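Local coordinates for protein dockerin type 1 (Clostridium thermocellum, PDB 4DH2) that binds calcium and docks onto a type I cohesin in the cellulosome, as the dockerin domain of a probable glycoside hydrolase, at residues V15-I18 against S19-V22. Numbering follows the deposited sequence.
Sequences VVNI and SDYV. With CA (calcium ion), chain H.
D20 and V15 meet at a calcium ion. The carboxylate of D20 grips the metal with both oxygens, OD1 at 2.5 Å and OD2 at 2.4 Å. The backbone O of V15 reaches the same ion at 2.3 Å. A water also binds the calcium, and it donates to OD1 of N17, which is 2.7 Å away. N17 is thus tied to the ion through the water. D9, N11 and D13 complete the site.

OD2 of D20 does a second job. Its anti lone pair, on the side away from OD1, accepts from the backbone N of N17 at 2.9 Å. The bond is nearly straight (164°) and should help fix the rotation of the carboxylate. CG of D20 lies beside its own backbone N (chi1 -58°), which turns the group back over the loop. In return, OD1 of N17 accepts from S19 N at 3.0 Å, with the donor above the amide plane. N17 and D20 therefore form a capping box. It sits where the EF-hand-like calcium loop of the dockerin domain leads into helix 18-28. The last loop ligand, D20, already belongs to that helix.

Backbone bonds start the helix. N17 O accepts from Y21 N at 3.3 Å and weakly from D20 N. I18 O accepts from V22 N at 2.9 Å.

The ends of the larger side chains pack outside the turn. Y21 packs on C57, K61 and L64 of helix 54-64. I18 touches N50 of the cohesin chain, and V22 touches D94 of that chain.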
loop_
_atom_site.group_PDB
_atom_site.type_symbol
_atom_site.label_atom_id
_atom_site.label_comp_id
_atom_site.label_asym_id
_atom_site.label_seq_id
_atom_site.Cartn_x
_atom_site.Cartn_y
_atom_site.Cartn_z
ATOM N N VAL B 15 15.851 -3.039 -6.605
ATOM C CA VAL B 15 14.447 -3.353 -6.380
ATOM C C VAL B 15 13.573 -2.204 -6.900
ATOM O O VAL B 15 14.050 -1.083 -7.026
ATOM C CB VAL B 15 14.149 -3.559 -4.877
ATOM C CG1 VAL B 15 14.458 -2.309 -4.102
ATOM C CG2 VAL B 15 12.700 -3.977 -4.664
ATOM N N VAL B 16 12.323 -2.525 -7.227
ATOM C CA VAL B 16 11.354 -1.529 -7.649
ATOM C C VAL B 16 10.386 -1.311 -6.500
ATOM O O VAL B 16 9.640 -2.226 -6.125
ATOM C CB VAL B 16 10.617 -2.005 -8.896
ATOM C CG1 VAL B 16 9.589 -0.986 -9.319
ATOM C CG2 VAL B 16 11.640 -2.270 -10.019
ATOM N N ASN B 17 10.399 -0.111 -5.925
ATOM C CA ASN B 17 9.518 0.196 -4.824
ATOM C C ASN B 17 9.139 1.676 -4.862
ATOM O O ASN B 17 9.349 2.362 -5.886
ATOM C CB ASN B 17 10.152 -0.179 -3.461
ATOM C CG ASN B 17 11.434 0.574 -3.165
ATOM O OD1 ASN B 17 11.705 1.623 -3.749
ATOM N ND2 ASN B 17 12.267 0.026 -2.248
ATOM N N ILE B 18 8.549 2.164 -3.777
ATOM C CA ILE B 18 8.025 3.513 -3.787
ATOM C C ILE B 18 9.090 4.547 -4.145
ATOM O O ILE B 18 8.771 5.575 -4.723
ATOM C CB ILE B 18 7.401 3.925 -2.429
ATOM C CG1 ILE B 18 8.419 3.694 -1.304
ATOM C CG2 ILE B 18 6.109 3.164 -2.210
ATOM C CD1 ILE B 18 7.994 4.198 0.010
ATOM N N SER B 19 10.353 4.331 -3.774
ATOM C CA SER B 19 11.345 5.338 -4.123
ATOM C C SER B 19 11.448 5.527 -5.641
ATOM O O SER B 19 11.663 6.650 -6.128
ATOM C CB SER B 19 12.719 5.019 -3.520
ATOM O OG SER B 19 12.645 5.102 -2.103
ATOM N N ASP B 20 11.350 4.441 -6.398
ATOM C CA ASP B 20 11.401 4.553 -7.845
ATOM C C ASP B 20 10.186 5.287 -8.383
ATOM O O ASP B 20 10.267 6.025 -9.362
ATOM C CB ASP B 20 11.477 3.176 -8.458
ATOM C CG ASP B 20 12.688 2.417 -7.953
ATOM O OD1 ASP B 20 13.816 2.777 -8.321
ATOM O OD2 ASP B 20 12.476 1.509 -7.136
ATOM N N TYR B 21 9.045 5.066 -7.750
ATOM C CA TYR B 21 7.818 5.766 -8.137
ATOM C C TYR B 21 7.917 7.276 -7.903
ATOM O O TYR B 21 7.575 8.098 -8.777
ATOM C CB TYR B 21 6.648 5.198 -7.324
ATOM C CG TYR B 21 5.272 5.695 -7.705
ATOM C CD1 TYR B 21 4.799 5.571 -9.000
ATOM C CD2 TYR B 21 4.431 6.242 -6.745
ATOM C CE1 TYR B 21 3.548 6.016 -9.342
ATOM C CE2 TYR B 21 3.163 6.692 -7.084
ATOM C CZ TYR B 21 2.741 6.567 -8.392
ATOM O OH TYR B 21 1.489 6.999 -8.757
ATOM N N VAL B 22 8.369 7.657 -6.717
ATOM C CA VAL B 22 8.544 9.068 -6.396
ATOM C C VAL B 22 9.564 9.711 -7.330
ATOM O O VAL B 22 9.325 10.822 -7.868
ATOM C CB VAL B 22 9.000 9.229 -4.936
ATOM C CG1 VAL B 22 9.320 10.664 -4.639
ATOM C CG2 VAL B 22 7.877 8.720 -3.978
HETATM CA CA CA H . 14.833 1.053 -6.885
HETATM O O HOH W 1 14.229 1.843 -4.680
#